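Local coordinates for protein putative TIM-barrel metal-dependent hydrolase (Mycobacterium avium subsp. paratuberculosis S397, PDB 4DZI) that probably acts as a metal-dependent hydrolase of the amidohydrolase superfamily, with two cadmium ions bound in its TIM barrel, at residues Ala197-Pro200 and Pro205-Leu208; Val280-Pro285 and Val322-Asn327. All blocks are in the same frame, centred on the assembly; numbering follows the deposited sequence.

Contact 1. Residues Ala197-Pro200 and Pro205-Leu208; sequences APVP and PRSL
Val199 and Arg206 face each other as a single antiparallel hydrogen-bonded pair, each giving its N-H to the other's carbonyl. Val199 N lies 2.9 Å from Arg206 O and Arg206 N lies 2.8 Å from Val199 O. This one bridge pins the neck of a hairpin-like turn in the loop between strand 192-193 and helix 214-223. The tight side lies around Val199. Its CG1, anti to the backbone N (chi1 176°), reaches the Arg206 guanidinium obliquely, 3.7 Å from NH2. The other branch, CG2, meets CD2 of Leu208 at 3.7 Å, so a short beta-branched residue fills the inner side between an arginine and a leucine. On the looser side Pro198 CB and Pro205 CB approach only to 4.3 Å, and both rings are partly exposed. The second subunit packs on both sides, its Trp243 against Pro198 and Leu208 and its Ala242 against Pro205. Val199 O also receives a CA-H contact from Pro205, CA to O 3.3 Å. Arg206 bends at chi3 (-71°), which brings its head near Pro200 O, 3.4 Å from NH2 but at a poor angle for a bond. Its real partners are the carbonyls of Leu171 and Ala172 for NH2 and the His213 ring for NE. The cation is thus held by backbone carbonyls and a ring nitrogen, and is probably stabilised by the carbonyl dipoles that its NH2 meets, while Pro198 and Pro205 present apolar rings to the second subunit.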
ATOM      1  N   ALA C 197     -11.701  -4.221  -5.715  1.00 10.95           N
ATOM      2  CA  ALA C 197     -12.022  -3.476  -4.503  1.00  9.89           C
ATOM      3  C   ALA C 197     -12.713  -4.452  -3.566  1.00 13.40           C
ATOM      4  O   ALA C 197     -13.222  -5.498  -3.993  1.00 13.49           O
ATOM      5  CB  ALA C 197     -13.014  -2.335  -4.828  1.00 11.85           C
ATOM      6  N   PRO C 198     -12.767  -4.103  -2.291  1.00 13.37           N
ATOM      7  CA  PRO C 198     -13.614  -4.865  -1.356  1.00 14.30           C
ATOM      8  C   PRO C 198     -15.039  -5.009  -1.880  1.00 13.28           C
ATOM      9  O   PRO C 198     -15.584  -4.082  -2.493  1.00 14.37           O
ATOM     10  CB  PRO C 198     -13.589  -3.991  -0.097  1.00 18.90           C
ATOM     11  CG  PRO C 198     -12.262  -3.289  -0.167  1.00 13.54           C
ATOM     12  CD  PRO C 198     -12.111  -2.949  -1.646  1.00 12.28           C
ATOM     13  N   VAL C 199     -15.644  -6.170  -1.672  1.00 14.88           N
ATOM     14  CA  VAL C 199     -17.022  -6.374  -2.130  1.00 13.27           C
ATOM     15  C   VAL C 199     -17.990  -5.797  -1.110  1.00 16.70           C
ATOM     16  O   VAL C 199     -17.954  -6.172   0.070  1.00 16.59           O
ATOM     17  CB  VAL C 199     -17.333  -7.894  -2.312  1.00 13.01           C
ATOM     18  CG1 VAL C 199     -18.787  -8.082  -2.696  1.00 15.79           C
ATOM     19  CG2 VAL C 199     -16.415  -8.528  -3.365  1.00 13.47           C
ATOM     20  N   PRO C 200     -18.876  -4.903  -1.550  1.00 14.74           N
ATOM     21  CA  PRO C 200     -19.819  -4.309  -0.600  1.00 17.10           C
ATOM     22  C   PRO C 200     -20.735  -5.375   0.017  1.00 19.68           C
ATOM     23  O   PRO C 200     -21.122  -6.349  -0.649  1.00 17.37           O
ATOM     24  CB  PRO C 200     -20.633  -3.349  -1.478  1.00 16.47           C
ATOM     25  CG  PRO C 200     -19.678  -2.976  -2.566  1.00 16.97           C
ATOM     26  CD  PRO C 200     -18.977  -4.279  -2.881  1.00 14.76           C
ATOM     27  N   PRO C 205     -18.181  -5.244   4.585  1.00 21.83           N
ATOM     28  CA  PRO C 205     -17.567  -5.600   3.296  1.00 19.33           C
ATOM     29  C   PRO C 205     -16.974  -7.005   3.305  1.00 24.42           C
ATOM     30  O   PRO C 205     -16.695  -7.549   4.371  1.00 24.42           O
ATOM     31  CB  PRO C 205     -16.451  -4.560   3.116  1.00 22.10           C
ATOM     32  CG  PRO C 205     -16.195  -4.006   4.484  1.00 35.75           C
ATOM     33  CD  PRO C 205     -17.439  -4.191   5.311  1.00 25.88           C
ATOM     34  N   ARG C 206     -16.764  -7.584   2.122  1.00 15.32           N
ATOM     35  CA  ARG C 206     -16.196  -8.935   2.005  1.00 16.74           C
ATOM     36  C   ARG C 206     -14.922  -8.980   1.129  1.00 18.19           C
ATOM     37  O   ARG C 206     -14.723  -8.173   0.204  1.00 15.23           O
ATOM     38  CB  ARG C 206     -17.221  -9.938   1.442  1.00 17.59           C
ATOM     39  CG  ARG C 206     -18.461 -10.187   2.298  1.00 18.46           C
ATOM     40  CD  ARG C 206     -19.304 -11.271   1.646  1.00 24.53           C
ATOM     41  NE  ARG C 206     -19.968 -10.844   0.405  1.00 18.32           N
ATOM     42  CZ  ARG C 206     -21.042 -10.049   0.332  1.00 18.16           C
ATOM     43  NH1 ARG C 206     -21.593  -9.512   1.427  1.00 18.70           N
ATOM     44  NH2 ARG C 206     -21.557  -9.730  -0.855  1.00 20.57           N
ATOM     45  N   SER C 207     -14.049  -9.922   1.451  1.00 16.04           N
ATOM     46  CA  SER C 207     -12.932 -10.304   0.596  1.00 19.73           C
ATOM     47  C   SER C 207     -13.483 -10.864  -0.721  1.00 20.62           C
ATOM     48  O   SER C 207     -14.544 -11.477  -0.738  1.00 17.07           O
ATOM     49  CB  SER C 207     -12.148 -11.400   1.316  1.00 18.07           C
ATOM     50  OG  SER C 207     -11.160 -11.941   0.492  1.00 18.70           O
ATOM     51  N   LEU C 208     -12.762 -10.647  -1.821  1.00 13.04           N
ATOM     52  CA  LEU C 208     -13.130 -11.274  -3.097  1.00 15.01           C
ATOM     53  C   LEU C 208     -13.187 -12.792  -2.950  1.00 20.63           C
ATOM     54  O   LEU C 208     -13.985 -13.451  -3.609  1.00 16.51           O
ATOM     55  CB  LEU C 208     -12.147 -10.854  -4.191  1.00 14.13           C
ATOM     56  CG  LEU C 208     -12.468  -9.436  -4.700  1.00 16.18           C
ATOM     57  CD1 LEU C 208     -11.257  -8.843  -5.410  1.00 16.94           C
ATOM     58  CD2 LEU C 208     -13.655  -9.483  -5.661  1.00 13.30           C
TER

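Contact 2. Residues Val280-Pro285 and Val322-Asn327; sequences VFTRHP and VEQLRN
Gln324 reaches across from helix 321-328 to Thr282 on the short helix 280-283, joining the two, and carries nearly the whole contact. Beyond CG its chain is fully extended (chi2 -180°), the reach needed to bring a terminal amide to a neighbouring helix. NE2 donates to Thr282 OG1 over 2.9 Å, at a nearly straight 168° and almost exactly in the amide plane. Thr282 offers that oxygen because OG1 stands anti to its own carbonyl carbon (chi1 -62°), beside the backbone N, and the methyl takes the other branch. The amide carbon CD also lies 4.0 Å from Phe281 CB, so the methylene at the root of the aromatic side chain packs against the flat head. Two waters complete the join. One donates to Gln324 OE1 from 2.9 Å and accepts from the backbone N of Thr282; the other lies at Phe281 O, and meets NE2 only weakly. Glu319 supplies a further acceptor for NE2, and Ile276 of helix 266-277 packs against both Gln324 and Phe281. A glutamine suits this buried place because its amide both donates and accepts: Thr282, Glu319 and water engage its two ends without a net charge, which probably fixes the amide's orientation.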
ATOM      1  N   VAL C 280      -9.176 -18.401  -3.836  1.00 18.29           N
ATOM      2  CA  VAL C 280     -10.051 -18.472  -4.996  1.00 17.48           C
ATOM      3  C   VAL C 280      -9.507 -19.408  -6.076  1.00 20.99           C
ATOM      4  O   VAL C 280     -10.276 -20.154  -6.677  1.00 18.13           O
ATOM      5  CB  VAL C 280     -10.317 -17.081  -5.590  1.00 17.27           C
ATOM      6  CG1 VAL C 280     -11.136 -17.228  -6.889  1.00 15.92           C
ATOM      7  CG2 VAL C 280     -11.068 -16.246  -4.559  1.00 14.98           C
ATOM      8  N   PHE C 281      -8.213 -19.343  -6.369  1.00 15.50           N
ATOM      9  CA  PHE C 281      -7.627 -20.222  -7.377  1.00 14.35           C
ATOM     10  C   PHE C 281      -7.418 -21.644  -6.840  1.00 20.81           C
ATOM     11  O   PHE C 281      -7.333 -22.603  -7.611  1.00 20.77           O
ATOM     12  CB  PHE C 281      -6.344 -19.644  -7.942  1.00 18.15           C
ATOM     13  CG  PHE C 281      -6.541 -18.283  -8.562  1.00 21.61           C
ATOM     14  CD1 PHE C 281      -7.327 -18.140  -9.702  1.00 18.21           C
ATOM     15  CD2 PHE C 281      -5.952 -17.166  -8.002  1.00 17.29           C
ATOM     16  CE1 PHE C 281      -7.518 -16.877 -10.272  1.00 18.10           C
ATOM     17  CE2 PHE C 281      -6.134 -15.909  -8.561  1.00 23.21           C
ATOM     18  CZ  PHE C 281      -6.917 -15.767  -9.703  1.00 15.97           C
ATOM     19  N   THR C 282      -7.340 -21.777  -5.515  1.00 18.62           N
ATOM     20  CA  THR C 282      -7.286 -23.113  -4.906  1.00 17.95           C
ATOM     21  C   THR C 282      -8.620 -23.809  -5.145  1.00 20.10           C
ATOM     22  O   THR C 282      -8.650 -24.952  -5.606  1.00 22.80           O
ATOM     23  CB  THR C 282      -7.007 -22.997  -3.411  1.00 21.44           C
ATOM     24  OG1 THR C 282      -5.735 -22.371  -3.224  1.00 21.24           O
ATOM     25  CG2 THR C 282      -7.040 -24.410  -2.734  1.00 23.14           C
ATOM     26  N   ARG C 283      -9.721 -23.125  -4.877  1.00 19.08           N
ATOM     27  CA  ARG C 283     -11.049 -23.728  -5.038  1.00 18.24           C
ATOM     28  C   ARG C 283     -11.482 -23.805  -6.493  1.00 23.80           C
ATOM     29  O   ARG C 283     -12.313 -24.662  -6.868  1.00 20.83           O
ATOM     30  CB  ARG C 283     -12.102 -22.991  -4.210  1.00 18.87           C
ATOM     31  CG  ARG C 283     -11.877 -23.133  -2.705  1.00 20.08           C
ATOM     32  CD  ARG C 283     -12.969 -22.477  -1.896  1.00 22.16           C
ATOM     33  NE  ARG C 283     -12.988 -21.016  -2.076  1.00 20.79           N
ATOM     34  CZ  ARG C 283     -12.189 -20.154  -1.453  1.00 23.64           C
ATOM     35  NH1 ARG C 283     -11.242 -20.575  -0.613  1.00 21.94           N
ATOM     36  NH2 ARG C 283     -12.321 -18.850  -1.706  1.00 22.70           N
ATOM     37  N   HIS C 284     -10.927 -22.910  -7.308  1.00 21.94           N
ATOM     38  CA  HIS C 284     -11.308 -22.801  -8.714  1.00 20.12           C
ATOM     39  C   HIS C 284     -10.092 -22.733  -9.603  1.00 21.72           C
ATOM     40  O   HIS C 284      -9.748 -21.675 -10.139  1.00 18.58           O
ATOM     41  CB  HIS C 284     -12.202 -21.571  -8.905  1.00 16.04           C
ATOM     42  CG  HIS C 284     -13.311 -21.484  -7.885  1.00 21.72           C
ATOM     43  ND1 HIS C 284     -14.455 -22.207  -7.991  1.00 19.51           N
ATOM     44  CD2 HIS C 284     -13.397 -20.787  -6.685  1.00 22.65           C
ATOM     45  CE1 HIS C 284     -15.244 -21.954  -6.927  1.00 18.31           C
ATOM     46  NE2 HIS C 284     -14.603 -21.075  -6.133  1.00 23.55           N
ATOM     47  N   PRO C 285      -9.397 -23.864  -9.777  1.00 22.48           N
ATOM     48  CA  PRO C 285      -8.088 -23.846 -10.429  1.00 25.92           C
ATOM     49  C   PRO C 285      -8.153 -23.505 -11.907  1.00 22.26           C
ATOM     50  O   PRO C 285      -7.155 -23.091 -12.472  1.00 22.06           O
ATOM     51  CB  PRO C 285      -7.552 -25.275 -10.218  1.00 25.85           C
ATOM     52  CG  PRO C 285      -8.759 -26.090  -9.868  1.00 26.70           C
ATOM     53  CD  PRO C 285      -9.722 -25.174  -9.178  1.00 21.74           C
ATOM     54  N   VAL C 322       2.456 -18.208  -5.301  1.00 18.36           N
ATOM     55  CA  VAL C 322       3.179 -17.577  -6.393  1.00 16.49           C
ATOM     56  C   VAL C 322       2.937 -18.316  -7.712  1.00 18.53           C
ATOM     57  O   VAL C 322       2.827 -17.701  -8.774  1.00 19.77           O
ATOM     58  CB  VAL C 322       4.685 -17.490  -6.113  1.00 18.44           C
ATOM     59  CG1 VAL C 322       5.406 -16.891  -7.298  1.00 25.26           C
ATOM     60  CG2 VAL C 322       4.921 -16.672  -4.840  1.00 22.06           C
ATOM     61  N   GLU C 323       2.904 -19.645  -7.651  1.00 19.11           N
ATOM     62  CA  GLU C 323       2.610 -20.410  -8.855  1.00 26.03           C
ATOM     63  C   GLU C 323       1.170 -20.177  -9.327  1.00 17.83           C
ATOM     64  O   GLU C 323       0.903 -20.195 -10.527  1.00 22.57           O
ATOM     65  CB  GLU C 323       2.905 -21.896  -8.641  1.00 25.82           C
ATOM     66  CG  GLU C 323       4.408 -22.158  -8.536  1.00 46.82           C
ATOM     67  CD  GLU C 323       5.204 -21.495  -9.660  1.00 78.61           C
ATOM     68  OE1 GLU C 323       4.908 -21.805 -10.830  1.00 38.81           O
ATOM     69  OE2 GLU C 323       6.119 -20.670  -9.390  1.00 37.46           O
ATOM     70  N   GLN C 324       0.255 -19.967  -8.384  1.00 17.05           N
ATOM     71  CA  GLN C 324      -1.123 -19.601  -8.739  1.00 19.93           C
ATOM     72  C   GLN C 324      -1.123 -18.276  -9.446  1.00 23.86           C
ATOM     73  O   GLN C 324      -1.807 -18.125 -10.443  1.00 20.26           O
ATOM     74  CB  GLN C 324      -2.045 -19.553  -7.522  1.00 18.55           C
ATOM     75  CG  GLN C 324      -2.306 -20.942  -6.934  1.00 18.24           C
ATOM     76  CD  GLN C 324      -3.214 -20.879  -5.740  1.00 19.44           C
ATOM     77  OE1 GLN C 324      -3.275 -19.857  -5.060  1.00 22.82           O
ATOM     78  NE2 GLN C 324      -3.938 -21.972  -5.469  1.00 19.87           N
ATOM     79  N   LEU C 325      -0.348 -17.314  -8.950  1.00 14.75           N
ATOM     80  CA  LEU C 325      -0.239 -16.024  -9.674  1.00 18.36           C
ATOM     81  C   LEU C 325       0.252 -16.222 -11.110  1.00 24.23           C
ATOM     82  O   LEU C 325      -0.311 -15.654 -12.061  1.00 21.28           O
ATOM     83  CB  LEU C 325       0.658 -15.032  -8.924  1.00 18.45           C
ATOM     84  CG  LEU C 325       0.978 -13.707  -9.625  1.00 19.38           C
ATOM     85  CD1 LEU C 325      -0.279 -12.824  -9.755  1.00 16.21           C
ATOM     86  CD2 LEU C 325       2.085 -12.990  -8.839  1.00 21.84           C
ATOM     87  N   ARG C 326       1.298 -17.032 -11.276  1.00 19.15           N
ATOM     88  CA  ARG C 326       1.903 -17.258 -12.576  1.00 18.32           C
ATOM     89  C   ARG C 326       1.015 -18.080 -13.494  1.00 20.75           C
ATOM     90  O   ARG C 326       1.080 -17.928 -14.720  1.00 23.25           O
ATOM     91  CB  ARG C 326       3.242 -17.980 -12.442  1.00 19.74           C
ATOM     92  CG  ARG C 326       4.224 -17.150 -11.662  1.00 18.82           C
ATOM     93  CD  ARG C 326       5.559 -17.870 -11.410  1.00 22.59           C
ATOM     94  NE  ARG C 326       6.582 -16.849 -11.221  1.00 41.30           N
ATOM     95  CZ  ARG C 326       7.611 -16.939 -10.388  1.00 77.73           C
ATOM     96  NH1 ARG C 326       7.766 -18.039  -9.649  1.00 37.54           N
ATOM     97  NH2 ARG C 326       8.473 -15.917 -10.296  1.00 29.16           N
ATOM     98  N   ASN C 327       0.214 -18.969 -12.919  1.00 18.90           N
ATOM     99  CA  ASN C 327      -0.620 -19.852 -13.726  1.00 20.95           C
ATOM    100  C   ASN C 327      -1.961 -19.253 -14.133  1.00 18.59           C
ATOM    101  O   ASN C 327      -2.407 -19.472 -15.255  1.00 21.75           O
ATOM    102  CB  ASN C 327      -0.923 -21.138 -12.967  1.00 16.24           C
ATOM    103  CG  ASN C 327      -1.616 -22.173 -13.833  1.00 26.72           C
ATOM    104  OD1 ASN C 327      -1.010 -22.724 -14.755  1.00 34.15           O
ATOM    105  ND2 ASN C 327      -2.884 -22.449 -13.539  1.00 30.44           N
TER
HETATM  106  O   HOH W   1      -4.821 -23.863  -8.084  1.00 29.08           O
HETATM  107  O   HOH W   2      -5.987 -19.035  -4.442  1.00 19.70           O

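In the fold
Along the chain from the N terminus, contact 1 comes first: after strand 192-193 the backbone runs out through 197-200, turns, and returns through 205-208, closing a four-residue loop ahead of helix 214-223. Strand 227-230 and helix 266-277 follow before contact 2 opens at helix 280-283. Its 36-residue loop, containing strand 289-292 and helix 298-312, closes on helix 321-328, which leads into strand 329-331. The two closures are in series, neither nesting nor crossing, with centres about 19 Å apart. They still meet, through packing of Leu208 O on Val280 CG2, and helix 266-277 contributes residues to both. Contact 1 faces the second subunit; contact 2 joins the helices that precede the neighbouring strands 289-292 and 329-331.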